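Side-chain contacts in glycerol kinase, putative (Plasmodium falciparum, PDB 2W40), which probably catalyses the ATP-dependent phosphorylation of glycerol to sn-glycerol 3-phosphate, the single step of glycerol degradation by the glycerol kinase pathway: residues A448-L451 and A452-V456; C180-V184 and T185-R189; F373-R377 and S378-R382; A383-E386 and G387-F390; G227-S231 and E232-D236. One frame throughout, in Å; residues are numbered along the deposited sequence.

In the fold
Running from the N terminus, the chain meets contact 2 (180-189), contact 5 (227-236), contact 3 (373-382), contact 4 (383-390) and finally contact 1 (448-456). Each is local, shaping a cap, a turn or a stretch of helix, so they follow in series; none nests in or crosses another. Contact 2 turns strand 181-183 into helix 184-187, and contact 5 shapes the connection from strand 225-228 to strand 241-247. Contacts 3 and 4 adjoin on helix 377-403, first its N-cap and then its body, with centres about 14 Å apart. Contact 1 ends helix 443-455, which returns to pack on the sheet containing strands 3-11 and 241-247, about 46 Å from contact 3, centre to centre.

Contact 1 of 5, residues A448-L451 and A452-V456; sequences AAVL and AGLEV. With EDO (1,2-ethanediol), chain B.
Val450 and Leu454, one turn apart on the helix, lie side by side and point the same way, Val450 CG1 meeting Leu454 CD1 at 3.7 Å. Val450 holds CG1 anti to its backbone N (chi1 168°), beside its own carbonyl carbon, and this turns the methyl toward Leu454. Leu454 CB also lies 3.3 Å from Val450 O. That same oxygen accepts Leu454 N at 2.9 Å, and Ala452 N to Ala448 O and Gly453 N to Ala449 O, both 3.0 Å, make equally regular helical bonds. The final one, Glu455 N to Leu451 O, is more bent, 145° at the hydrogen, just where Val456 leaves the helix. Beyond the apolar row, Glu455 bends at chi2 and its OE1 takes a weak bond from O2 of a 1,2-ethanediol at 3.3 Å and is also bonded to a glycerol, both probably from the crystallisation liquor. Leu451 reaches Ile246 and Ile254, while the short side chains of Ala448 and Ala449 suit the face pressed on Ser8 and Ile6 of strand 3-11. A helix laid in this way against the six-stranded mixed sheet of strands 3-11 and 241-247 is characteristic of the layered alpha/beta architecture of the sugar kinase/Hsp70/actin superfamily.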
loop_
_atom_site.group_PDB
_atom_site.type_symbol
_atom_site.label_atom_id
_atom_site.label_comp_id
_atom_site.label_asym_id
_atom_site.label_seq_id
_atom_site.Cartn_x
_atom_site.Cartn_y
_atom_site.Cartn_z
ATOM N N ALA C 448 5.296 8.504 -36.573
ATOM C CA ALA C 448 4.151 8.400 -37.444
ATOM C C ALA C 448 4.152 9.531 -38.478
ATOM O O ALA C 448 3.711 9.333 -39.615
ATOM C CB ALA C 448 2.842 8.409 -36.657
ATOM N N ALA C 449 4.613 10.714 -38.078
ATOM C CA ALA C 449 4.682 11.845 -39.018
ATOM C C ALA C 449 5.753 11.540 -40.026
ATOM O O ALA C 449 5.606 11.853 -41.180
ATOM C CB ALA C 449 4.986 13.101 -38.213
ATOM N N VAL C 450 6.850 10.912 -39.580
ATOM C CA VAL C 450 7.928 10.493 -40.500
ATOM C C VAL C 450 7.396 9.508 -41.573
ATOM O O VAL C 450 7.647 9.704 -42.800
ATOM C CB VAL C 450 9.228 9.963 -39.764
ATOM C CG1 VAL C 450 10.220 9.248 -40.758
ATOM C CG2 VAL C 450 9.877 11.129 -38.925
ATOM N N LEU C 451 6.692 8.474 -41.121
ATOM C CA LEU C 451 6.245 7.501 -42.066
ATOM C C LEU C 451 5.242 8.137 -43.060
ATOM O O LEU C 451 5.335 7.905 -44.258
ATOM C CB LEU C 451 5.611 6.274 -41.335
ATOM C CG LEU C 451 6.452 5.357 -40.483
ATOM C CD1 LEU C 451 5.449 4.530 -39.590
ATOM C CD2 LEU C 451 7.338 4.536 -41.341
ATOM N N ALA C 452 4.284 8.921 -42.562
ATOM C CA ALA C 452 3.254 9.510 -43.382
ATOM C C ALA C 452 3.903 10.452 -44.462
ATOM O O ALA C 452 3.599 10.387 -45.671
ATOM C CB ALA C 452 2.256 10.232 -42.524
ATOM N N GLY C 453 4.810 11.317 -43.994
ATOM C CA GLY C 453 5.542 12.185 -44.890
ATOM C C GLY C 453 6.362 11.518 -45.933
ATOM O O GLY C 453 6.436 11.946 -47.074
ATOM N N LEU C 454 7.064 10.494 -45.549
ATOM C CA LEU C 454 7.891 9.722 -46.497
ATOM C C LEU C 454 7.012 9.121 -47.593
ATOM O O LEU C 454 7.365 9.174 -48.770
ATOM C CB LEU C 454 8.654 8.664 -45.807
ATOM C CG LEU C 454 9.946 9.142 -45.070
ATOM C CD1 LEU C 454 10.527 7.991 -44.196
ATOM C CD2 LEU C 454 11.059 9.811 -45.958
ATOM N N GLU C 455 5.803 8.690 -47.212
ATOM C CA GLU C 455 4.898 8.017 -48.158
ATOM C C GLU C 455 4.433 9.019 -49.254
ATOM O O GLU C 455 4.256 8.623 -50.455
ATOM C CB GLU C 455 3.712 7.380 -47.439
ATOM C CG GLU C 455 2.715 6.801 -48.426
ATOM C CD GLU C 455 3.082 5.595 -49.250
ATOM O OE1 GLU C 455 4.205 5.004 -49.047
ATOM O OE2 GLU C 455 2.185 5.131 -50.084
ATOM N N VAL C 456 4.254 10.292 -48.912
ATOM C CA VAL C 456 3.865 11.297 -49.903
ATOM C C VAL C 456 5.031 12.203 -50.411
ATOM O O VAL C 456 4.783 13.241 -51.062
ATOM C CB VAL C 456 2.680 12.156 -49.421
ATOM C CG1 VAL C 456 1.388 11.322 -49.235
ATOM C CG2 VAL C 456 2.999 12.926 -48.136
HETATM C C1 EDO B . 9.365 5.720 -47.541
HETATM O O1 EDO B . 10.681 5.499 -48.062
HETATM C C2 EDO B . 8.443 4.684 -48.069
HETATM O O2 EDO B . 7.527 5.299 -49.001
#

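Contact 2 of 5, residues C180-V184 and T185-R189; sequences CYTDV and TNASR
Asp183 and Thr185 meet through one very short hydrogen bond, Thr185 OG1 to Asp183 OD2 at 2.5 Å, the tightest of a cluster of side-chain bonds around the carboxylate. OD2 also takes Asn186 N at 3.3 Å, from above the carboxylate plane, and more weakly Thr185 N at 2.8 Å, with a further weak bond from Asn222. The other oxygen, OD1, uses its syn lone pair for Asn186 ND2 at 2.8 Å; the donor bond lies nearly in the amide plane, although amide and carboxylate planes are 75° apart. With CG set between its backbone N and carbonyl carbon (chi1 75°), the aspartate folds back over the first turn. This is an N-cap: a short acid suits the position because it can accept the amide hydrogens that no preceding carbonyl meets, and its charge probably gains from the helix dipole. Here the cap joins strand 181-183 directly to helix 184-187. Among backbone bonds, Ala187 N to Asp183 O at 2.9 Å closes the first turn, and Ser188 N to Val184 O is weak. Ser188 OG turns back instead to Thr185 O at 2.7 Å, and is also bonded to Thr292. Apolar packing is slight: Thr182 CG2 stands 4.0 Å from Ala187 CB, while Thr182 OG1 binds Asn168 and Thr185 OG1 accepts Gly247 N.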
loop_
_atom_site.group_PDB
_atom_site.type_symbol
_atom_site.label_atom_id
_atom_site.label_comp_id
_atom_site.label_asym_id
_atom_site.label_seq_id
_atom_site.Cartn_x
_atom_site.Cartn_y
_atom_site.Cartn_z
ATOM N N CYS C 180 -10.586 -1.536 -44.116
ATOM C CA CYS C 180 -10.182 -2.482 -43.103
ATOM C C CYS C 180 -8.723 -2.876 -43.382
ATOM O O CYS C 180 -8.383 -3.779 -44.230
ATOM C CB CYS C 180 -11.067 -3.743 -43.186
ATOM S SG CYS C 180 -12.792 -3.495 -42.635
ATOM N N TYR C 181 -7.862 -2.196 -42.620
ATOM C CA TYR C 181 -6.454 -2.369 -42.745
ATOM C C TYR C 181 -5.793 -2.440 -41.400
ATOM O O TYR C 181 -6.216 -1.848 -40.445
ATOM C CB TYR C 181 -5.790 -1.177 -43.486
ATOM C CG TYR C 181 -6.154 -1.020 -44.921
ATOM C CD1 TYR C 181 -5.957 -2.021 -45.801
ATOM C CD2 TYR C 181 -6.534 0.206 -45.414
ATOM C CE1 TYR C 181 -6.207 -1.870 -47.150
ATOM C CE2 TYR C 181 -6.799 0.384 -46.769
ATOM C CZ TYR C 181 -6.632 -0.671 -47.634
ATOM O OH TYR C 181 -6.840 -0.510 -48.979
ATOM N N THR C 182 -4.662 -3.110 -41.408
ATOM C CA THR C 182 -3.688 -3.011 -40.340
ATOM C C THR C 182 -2.300 -2.904 -40.979
ATOM O O THR C 182 -2.162 -2.823 -42.185
ATOM C CB THR C 182 -3.735 -4.212 -39.314
ATOM O OG1 THR C 182 -3.007 -3.852 -38.121
ATOM C CG2 THR C 182 -3.291 -5.543 -39.935
ATOM N N ASP C 183 -1.334 -2.802 -40.113
ATOM C CA ASP C 183 0.082 -2.772 -40.526
ATOM C C ASP C 183 0.841 -3.893 -39.869
ATOM O O ASP C 183 0.391 -4.507 -38.876
ATOM C CB ASP C 183 0.717 -1.438 -40.234
ATOM C CG ASP C 183 0.987 -1.273 -38.776
ATOM O OD1 ASP C 183 0.083 -0.793 -38.054
ATOM O OD2 ASP C 183 2.061 -1.707 -38.306
ATOM N N VAL C 184 1.966 -4.261 -40.470
ATOM C CA VAL C 184 2.731 -5.412 -39.984
ATOM C C VAL C 184 3.155 -5.351 -38.500
ATOM O O VAL C 184 3.240 -6.382 -37.814
ATOM C CB VAL C 184 4.031 -5.592 -40.807
ATOM C CG1 VAL C 184 3.818 -6.062 -42.241
ATOM C CG2 VAL C 184 4.868 -4.333 -40.788
ATOM N N THR C 185 3.400 -4.179 -37.956
ATOM C CA THR C 185 3.740 -4.043 -36.531
ATOM C C THR C 185 2.559 -4.360 -35.587
ATOM O O THR C 185 2.714 -5.196 -34.679
ATOM C CB THR C 185 4.415 -2.718 -36.161
ATOM O OG1 THR C 185 3.475 -1.616 -36.248
ATOM C CG2 THR C 185 5.649 -2.502 -37.068
ATOM N N ASN C 186 1.375 -3.798 -35.890
ATOM C CA ASN C 186 0.198 -4.110 -35.122
ATOM C C ASN C 186 -0.247 -5.563 -35.295
ATOM O O ASN C 186 -0.620 -6.201 -34.303
ATOM C CB ASN C 186 -0.937 -3.157 -35.478
ATOM C CG ASN C 186 -0.861 -1.832 -34.658
ATOM O OD1 ASN C 186 -1.042 -1.848 -33.436
ATOM N ND2 ASN C 186 -0.658 -0.729 -35.328
ATOM N N ALA C 187 -0.155 -6.076 -36.520
ATOM C CA ALA C 187 -0.530 -7.479 -36.764
ATOM C C ALA C 187 0.346 -8.421 -35.932
ATOM O O ALA C 187 -0.109 -9.512 -35.526
ATOM C CB ALA C 187 -0.506 -7.873 -38.236
ATOM N N SER C 188 1.602 -8.048 -35.683
ATOM C CA SER C 188 2.558 -8.902 -34.954
ATOM C C SER C 188 2.241 -9.005 -33.421
ATOM O O SER C 188 2.868 -9.792 -32.714
ATOM C CB SER C 188 3.972 -8.395 -35.180
ATOM O OG SER C 188 4.287 -7.304 -34.335
ATOM N N ARG C 189 1.240 -8.167 -32.994
ATOM C CA ARG C 189 0.866 -8.029 -31.602
ATOM C C ARG C 189 -0.413 -8.799 -31.255
ATOM O O ARG C 189 -1.018 -8.656 -30.185
ATOM C CB ARG C 189 0.706 -6.586 -31.223
ATOM C CG ARG C 189 1.885 -5.744 -31.631
ATOM C CD ARG C 189 3.217 -6.246 -31.128
ATOM N NE ARG C 189 3.320 -6.161 -29.657
ATOM C CZ ARG C 189 4.430 -6.150 -28.932
ATOM N NH1 ARG C 189 5.635 -6.347 -29.486
ATOM N NH2 ARG C 189 4.367 -5.936 -27.627
#

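Contact 3 of 5, residues F373-R377 and S378-R382; sequences FNTER and SHIVR. With EDO (1,2-ethanediol), chain J.
The imidazole of His379 packs back against the backbone of Thr375 and Glu376 as the chain enters the helix. In van der Waals terms, His379 CD2 comes 3.6 Å from Thr375 CA, and Glu376 N lies in the ring plane at the edge. CB and CG of Glu376 touch the ring too, CB 3.7 Å from His379 CD2; its carboxylate is turned 86° to the ring, the oxygens not reaching NE2, while Ser378 OG sits over one face. Thr375 holds CG2 anti to its backbone N, and this methyl packs on Ile380 CG1 at 3.9 Å, while OG1 accepts Thr372 N. Of the hydrogen bonds, those to Glu376 O from His379 N and Ile380 N are weak; Val381 N to Arg377 O, 2.9 Å, is short and nearly straight. Glu376 occupies the N-cap position, and its long chain reaches the helix through a water, which gives to OE1 at 2.8 Å and accepts Ser378 N at 3.1 Å. Arg377 is salt-bridged through NH1 to Asp328. The contact thus opens helix 377-403 after strand 366-371: Val381 packs on helix 333-339, Ile380 on Ile368 of the strand and on Trp320 of the second subunit, whose Lys323 and Trp320 both donate to Thr375 O.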
loop_
_atom_site.group_PDB
_atom_site.type_symbol
_atom_site.label_atom_id
_atom_site.label_comp_id
_atom_site.label_asym_id
_atom_site.label_seq_id
_atom_site.Cartn_x
_atom_site.Cartn_y
_atom_site.Cartn_z
ATOM N N PHE C 373 5.580 2.910 10.764
ATOM C CA PHE C 373 4.812 4.121 11.048
ATOM C C PHE C 373 5.462 5.408 10.452
ATOM O O PHE C 373 4.774 6.412 10.168
ATOM C CB PHE C 373 4.515 4.294 12.497
ATOM C CG PHE C 373 3.479 3.377 13.038
ATOM C CD1 PHE C 373 2.218 3.339 12.525
ATOM C CD2 PHE C 373 3.810 2.536 14.098
ATOM C CE1 PHE C 373 1.236 2.434 13.061
ATOM C CE2 PHE C 373 2.838 1.667 14.612
ATOM C CZ PHE C 373 1.579 1.646 14.138
ATOM N N ASN C 374 6.781 5.353 10.271
ATOM C CA ASN C 374 7.530 6.448 9.624
ATOM C C ASN C 374 7.236 6.610 8.113
ATOM O O ASN C 374 7.429 7.691 7.535
ATOM C CB ASN C 374 9.006 6.234 9.894
ATOM C CG ASN C 374 9.904 7.245 9.160
ATOM O OD1 ASN C 374 10.497 6.870 8.149
ATOM N ND2 ASN C 374 9.904 8.546 9.597
ATOM N N THR C 375 6.775 5.500 7.471
ATOM C CA THR C 375 6.509 5.493 6.012
ATOM C C THR C 375 5.382 6.463 5.703
ATOM O O THR C 375 4.364 6.484 6.357
ATOM C CB THR C 375 6.142 4.082 5.529
ATOM O OG1 THR C 375 7.181 3.180 5.959
ATOM C CG2 THR C 375 5.849 4.039 3.971
ATOM N N GLU C 376 5.597 7.249 4.635
ATOM C CA GLU C 376 4.685 8.244 4.149
ATOM C C GLU C 376 4.347 7.952 2.710
ATOM O O GLU C 376 4.990 7.141 2.034
ATOM C CB GLU C 376 5.338 9.644 4.114
ATOM C CG GLU C 376 5.910 10.065 5.404
ATOM C CD GLU C 376 5.899 11.535 5.576
ATOM O OE1 GLU C 376 5.554 12.297 4.607
ATOM O OE2 GLU C 376 6.231 11.919 6.697
ATOM N N ARG C 377 3.324 8.649 2.226
ATOM C CA ARG C 377 2.931 8.561 0.794
ATOM C C ARG C 377 4.124 8.659 -0.135
ATOM O O ARG C 377 4.279 7.887 -1.104
ATOM C CB ARG C 377 1.994 9.761 0.413
ATOM C CG ARG C 377 0.763 9.784 1.008
ATOM C CD ARG C 377 -0.135 10.797 0.383
ATOM N NE ARG C 377 0.226 12.213 0.536
ATOM C CZ ARG C 377 -0.245 13.144 -0.284
ATOM N NH1 ARG C 377 -1.105 12.817 -1.271
ATOM N NH2 ARG C 377 0.076 14.447 -0.116
ATOM N N SER C 378 4.967 9.624 0.153
ATOM C CA SER C 378 6.174 9.893 -0.634
ATOM C C SER C 378 7.035 8.644 -0.822
ATOM O O SER C 378 7.517 8.377 -1.911
ATOM C CB SER C 378 7.006 11.020 0.007
ATOM O OG SER C 378 7.711 10.533 1.203
ATOM N N HIS C 379 7.258 7.874 0.236
ATOM C CA HIS C 379 8.083 6.696 0.137
ATOM C C HIS C 379 7.435 5.619 -0.722
ATOM O O HIS C 379 8.109 4.890 -1.459
ATOM C CB HIS C 379 8.366 6.084 1.525
ATOM C CG HIS C 379 8.922 7.025 2.531
ATOM N ND1 HIS C 379 10.243 7.452 2.542
ATOM C CD2 HIS C 379 8.369 7.516 3.650
ATOM C CE1 HIS C 379 10.456 8.195 3.621
ATOM N NE2 HIS C 379 9.329 8.252 4.303
ATOM N N ILE C 380 6.114 5.516 -0.639
ATOM C CA ILE C 380 5.347 4.537 -1.461
ATOM C C ILE C 380 5.431 4.896 -2.935
ATOM O O ILE C 380 5.626 4.048 -3.776
ATOM C CB ILE C 380 3.890 4.414 -0.948
ATOM C CG1 ILE C 380 3.918 3.924 0.543
ATOM C CG2 ILE C 380 3.004 3.632 -1.931
ATOM C CD1 ILE C 380 2.514 3.996 1.299
ATOM N N VAL C 381 5.227 6.183 -3.218
ATOM C CA VAL C 381 5.403 6.719 -4.585
ATOM C C VAL C 381 6.794 6.426 -5.148
ATOM O O VAL C 381 6.922 5.848 -6.256
ATOM C CB VAL C 381 5.040 8.255 -4.608
ATOM C CG1 VAL C 381 5.416 8.872 -6.001
ATOM C CG2 VAL C 381 3.594 8.404 -4.276
ATOM N N ARG C 382 7.828 6.762 -4.387
ATOM C CA ARG C 382 9.219 6.489 -4.795
ATOM C C ARG C 382 9.440 5.020 -5.048
ATOM O O ARG C 382 10.103 4.667 -5.994
ATOM C CB ARG C 382 10.218 7.059 -3.755
ATOM C CG ARG C 382 11.624 6.806 -4.155
ATOM C CD ARG C 382 12.675 7.350 -3.223
ATOM N NE ARG C 382 13.895 6.812 -3.760
ATOM C CZ ARG C 382 14.841 7.455 -4.419
ATOM N NH1 ARG C 382 14.886 8.793 -4.460
ATOM N NH2 ARG C 382 15.789 6.738 -4.973
HETATM C C1 EDO J . 8.196 4.762 13.366
HETATM O O1 EDO J . 8.404 3.957 12.346
HETATM C C2 EDO J . 7.603 3.858 14.419
HETATM O O2 EDO J . 6.717 4.757 14.986
HETATM O O HOH W 1 4.515 12.079 2.008
#

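Contact 4 of 5, residues A383-E386 and G387-F390; sequences ALLE and GIAF. With EDO (1,2-ethanediol), chain D.
Glu386 keeps its carboxylate in a buried stretch of helix, beside the ring of Phe390, OE1 to CE2 4.1 Å. OE2 pairs with Arg382 NE one turn earlier, and OE1 receives O1 of a 1,2-ethanediol at 2.6 Å; this molecule, itself bound to Lys488, probably comes from the crystallisation liquor, which makes that bond a feature of the crystal. The same diol oxygen also lies in the plane of the Phe390 ring, at its edge. An extended chain beyond CG carries the carboxylate out to these partners, a reach that suits glutamate. The ring of Phe390 lies close to the carbonyl of Glu386, CD2 3.2 Å from Glu386 O, the oxygen that also accepts Phe390 N at 3.0 Å; it stacks on Trp492. Further along the turn Ile388 N is shared between Leu384 O at 3.2 Å and, weakly, Leu385 O at 3.0 Å. Leu385 and Ile388 lie alongside each other, CD2 to CD1 4.0 Å, their branched ends making the apolar side facing Ala314 and helix 333-339. The arrangement is that of a long core helix in the C-terminal part of an FGGY kinase, the side chain of Ile388 about 6 Å from the ADP-binding residue Gly315, though no ADP is bound to this chain.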
loop_
_atom_site.group_PDB
_atom_site.type_symbol
_atom_site.label_atom_id
_atom_site.label_comp_id
_atom_site.label_asym_id
_atom_site.label_seq_id
_atom_site.Cartn_x
_atom_site.Cartn_y
_atom_site.Cartn_z
ATOM N N ALA C 383 8.834 4.168 -4.218
ATOM C CA ALA C 383 9.115 2.723 -4.301
ATOM C C ALA C 383 8.500 2.233 -5.660
ATOM O O ALA C 383 9.017 1.371 -6.348
ATOM C CB ALA C 383 8.462 1.934 -3.048
ATOM N N LEU C 384 7.314 2.775 -5.989
ATOM C CA LEU C 384 6.636 2.350 -7.271
ATOM C C LEU C 384 7.610 2.716 -8.462
ATOM O O LEU C 384 7.890 1.886 -9.335
ATOM C CB LEU C 384 5.264 2.929 -7.482
ATOM C CG LEU C 384 4.596 2.494 -8.770
ATOM C CD1 LEU C 384 3.109 2.150 -8.638
ATOM C CD2 LEU C 384 4.852 3.502 -9.913
ATOM N N LEU C 385 8.183 3.924 -8.369
ATOM C CA LEU C 385 9.075 4.442 -9.421
ATOM C C LEU C 385 10.338 3.618 -9.477
ATOM O O LEU C 385 10.785 3.164 -10.541
ATOM C CB LEU C 385 9.356 5.901 -9.124
ATOM C CG LEU C 385 8.141 6.812 -9.358
ATOM C CD1 LEU C 385 8.566 8.255 -8.951
ATOM C CD2 LEU C 385 7.591 6.757 -10.776
ATOM N N GLU C 386 10.868 3.278 -8.302
ATOM C CA GLU C 386 12.001 2.382 -8.242
ATOM C C GLU C 386 11.695 1.053 -8.872
ATOM O O GLU C 386 12.558 0.481 -9.550
ATOM C CB GLU C 386 12.538 2.238 -6.837
ATOM C CG GLU C 386 13.138 3.507 -6.174
ATOM C CD GLU C 386 13.957 3.190 -4.907
ATOM O OE1 GLU C 386 13.960 2.001 -4.412
ATOM O OE2 GLU C 386 14.607 4.155 -4.368
ATOM N N GLY C 387 10.529 0.515 -8.573
ATOM C CA GLY C 387 10.097 -0.756 -9.208
ATOM C C GLY C 387 10.088 -0.769 -10.742
ATOM O O GLY C 387 10.289 -1.795 -11.358
ATOM N N ILE C 388 9.898 0.391 -11.374
ATOM C CA ILE C 388 10.063 0.508 -12.836
ATOM C C ILE C 388 11.487 0.162 -13.218
ATOM O O ILE C 388 11.735 -0.651 -14.126
ATOM C CB ILE C 388 9.574 1.880 -13.364
ATOM C CG1 ILE C 388 8.099 2.188 -12.938
ATOM C CG2 ILE C 388 9.830 2.006 -14.915
ATOM C CD1 ILE C 388 7.631 3.601 -13.283
ATOM N N ALA C 389 12.443 0.854 -12.561
ATOM C CA ALA C 389 13.863 0.612 -12.795
ATOM C C ALA C 389 14.305 -0.792 -12.582
ATOM O O ALA C 389 14.970 -1.377 -13.447
ATOM C CB ALA C 389 14.722 1.629 -12.005
ATOM N N PHE C 390 13.862 -1.379 -11.446
ATOM C CA PHE C 390 14.195 -2.788 -11.219
ATOM C C PHE C 390 13.683 -3.744 -12.292
ATOM O O PHE C 390 14.373 -4.696 -12.656
ATOM C CB PHE C 390 13.682 -3.204 -9.843
ATOM C CG PHE C 390 14.479 -2.641 -8.688
ATOM C CD1 PHE C 390 15.866 -2.900 -8.531
ATOM C CD2 PHE C 390 13.854 -1.823 -7.751
ATOM C CE1 PHE C 390 16.557 -2.360 -7.421
ATOM C CE2 PHE C 390 14.548 -1.315 -6.680
ATOM C CZ PHE C 390 15.907 -1.549 -6.555
HETATM C C1 EDO D . 15.591 -0.480 -2.914
HETATM O O1 EDO D . 16.064 0.668 -3.658
HETATM C C2 EDO D . 14.995 -0.000 -1.573
HETATM O O2 EDO D . 16.018 0.624 -0.734
#

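Contact 5 of 5, residues G227-S231 and E232-D236; sequences GLVKS and EHVPD. With EDO (1,2-ethanediol), chain E.
Ser231 and His233 are bound together in an ST motif: a type I beta turn from Ser231 to Val234 with the serine side chain accepting at its start. Starting at CB, the serine carbon lies 3.3 Å from Glu232 N and 4.0 Å from Val234 CG2. From there OG stands anti to the backbone N (chi1 175°), beside the carbonyl carbon, and this aims it into the turn. The tip accepts His233 N at 3.2 Å, the bond 157° at the hydrogen, and also meets a water at 2.6 Å, which gives weakly to Glu232 OE2; Tyr57 of helix 49-70 adds another weak bond. A small hydroxyl suits the spot, since OG lies only 3.3 Å from the imidazole CD2 of His233. The serine carbonyl closes the turn itself, Val234 N to Ser231 O at 3.1 Å, and a second water links that oxygen to Val234 O. Outside, His233 stacks on Tyr57, and Glu232 OE1 forms a salt bridge with Lys177. The turn belongs to the connection between antiparallel neighbours 225-228 and 241-247 of the six-stranded mixed sheet that includes strand 3-11, with 225-228 an outermost strand. Val229 and Val234 pack against each other, crossing at about a right angle with Val229 CG1 3.8 Å from Val234 CG2.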
loop_
_atom_site.group_PDB
_atom_site.type_symbol
_atom_site.label_atom_id
_atom_site.label_comp_id
_atom_site.label_asym_id
_atom_site.label_seq_id
_atom_site.Cartn_x
_atom_site.Cartn_y
_atom_site.Cartn_z
ATOM N N GLY C 227 -6.090 5.037 -47.382
ATOM C CA GLY C 227 -7.324 5.610 -47.783
ATOM C C GLY C 227 -7.423 7.057 -47.563
ATOM O O GLY C 227 -6.608 7.693 -46.969
ATOM N N LEU C 228 -8.547 7.530 -48.012
ATOM C CA LEU C 228 -8.980 8.909 -47.930
ATOM C C LEU C 228 -9.913 9.107 -46.764
ATOM O O LEU C 228 -10.856 8.366 -46.537
ATOM C CB LEU C 228 -9.719 9.322 -49.207
ATOM C CG LEU C 228 -9.098 9.316 -50.568
ATOM C CD1 LEU C 228 -10.161 9.621 -51.680
ATOM C CD2 LEU C 228 -7.812 10.214 -50.670
ATOM N N VAL C 229 -9.695 10.176 -46.016
ATOM C CA VAL C 229 -10.659 10.586 -44.997
ATOM C C VAL C 229 -11.960 11.014 -45.723
ATOM O O VAL C 229 -11.944 11.907 -46.648
ATOM C CB VAL C 229 -10.174 11.743 -44.096
ATOM C CG1 VAL C 229 -11.252 12.173 -43.126
ATOM C CG2 VAL C 229 -8.871 11.264 -43.343
ATOM N N LYS C 230 -13.065 10.407 -45.246
ATOM C CA LYS C 230 -14.367 10.695 -45.721
ATOM C C LYS C 230 -15.390 10.955 -44.613
ATOM O O LYS C 230 -16.561 11.334 -44.944
ATOM C CB LYS C 230 -14.912 9.568 -46.619
ATOM C CG LYS C 230 -14.108 9.320 -47.882
ATOM C CD LYS C 230 -14.194 10.506 -48.855
ATOM C CE LYS C 230 -13.962 10.158 -50.368
ATOM N NZ LYS C 230 -14.211 11.307 -51.338
ATOM N N SER C 231 -15.023 10.729 -43.343
ATOM C CA SER C 231 -15.971 10.900 -42.279
ATOM C C SER C 231 -16.597 12.278 -42.215
ATOM O O SER C 231 -15.900 13.291 -42.123
ATOM C CB SER C 231 -15.465 10.519 -40.884
ATOM O OG SER C 231 -16.411 10.815 -39.889
ATOM N N GLU C 232 -17.915 12.293 -42.119
ATOM C CA GLU C 232 -18.635 13.579 -42.042
ATOM C C GLU C 232 -18.396 14.332 -40.732
ATOM O O GLU C 232 -18.709 15.562 -40.610
ATOM C CB GLU C 232 -20.142 13.294 -42.200
ATOM C CG GLU C 232 -20.669 12.316 -41.096
ATOM C CD GLU C 232 -20.448 10.746 -41.401
ATOM O OE1 GLU C 232 -19.898 10.374 -42.497
ATOM O OE2 GLU C 232 -20.823 9.901 -40.501
ATOM N N HIS C 233 -17.810 13.646 -39.735
ATOM C CA HIS C 233 -17.451 14.299 -38.496
ATOM C C HIS C 233 -16.280 15.217 -38.578
ATOM O O HIS C 233 -16.123 15.949 -37.650
ATOM C CB HIS C 233 -17.206 13.282 -37.375
ATOM C CG HIS C 233 -18.378 12.419 -37.114
ATOM N ND1 HIS C 233 -19.567 12.893 -36.583
ATOM C CD2 HIS C 233 -18.584 11.124 -37.415
ATOM C CE1 HIS C 233 -20.424 11.879 -36.504
ATOM N NE2 HIS C 233 -19.845 10.794 -37.009
ATOM N N VAL C 234 -15.461 15.124 -39.641
ATOM C CA VAL C 234 -14.190 15.855 -39.822
ATOM C C VAL C 234 -14.163 16.422 -41.268
ATOM O O VAL C 234 -13.342 16.118 -42.113
ATOM C CB VAL C 234 -12.954 15.029 -39.469
ATOM C CG1 VAL C 234 -12.832 14.913 -37.926
ATOM C CG2 VAL C 234 -13.038 13.654 -40.150
ATOM N N PRO C 235 -15.115 17.315 -41.517
ATOM C CA PRO C 235 -15.362 17.785 -42.890
ATOM C C PRO C 235 -14.193 18.528 -43.522
ATOM O O PRO C 235 -13.969 18.396 -44.773
ATOM C CB PRO C 235 -16.604 18.651 -42.725
ATOM C CG PRO C 235 -16.604 19.034 -41.343
ATOM C CD PRO C 235 -16.089 17.875 -40.578
ATOM N N ASP C 236 -13.402 19.265 -42.736
ATOM C CA ASP C 236 -12.201 19.928 -43.285
ATOM C C ASP C 236 -11.111 18.982 -43.767
ATOM O O ASP C 236 -10.109 19.369 -44.395
ATOM C CB ASP C 236 -11.605 20.915 -42.247
ATOM C CG ASP C 236 -12.398 22.208 -42.161
ATOM O OD1 ASP C 236 -13.474 22.362 -42.775
ATOM O OD2 ASP C 236 -11.859 23.131 -41.573
HETATM C C1 EDO E . -10.699 5.567 -48.588
HETATM O O1 EDO E . -12.072 6.315 -48.096
HETATM C C2 EDO E . -10.471 5.029 -49.986
HETATM O O2 EDO E . -9.443 5.613 -50.870
HETATM O O HOH W 2 -14.301 14.411 -44.213
HETATM O O HOH W 3 -18.077 8.803 -39.951
#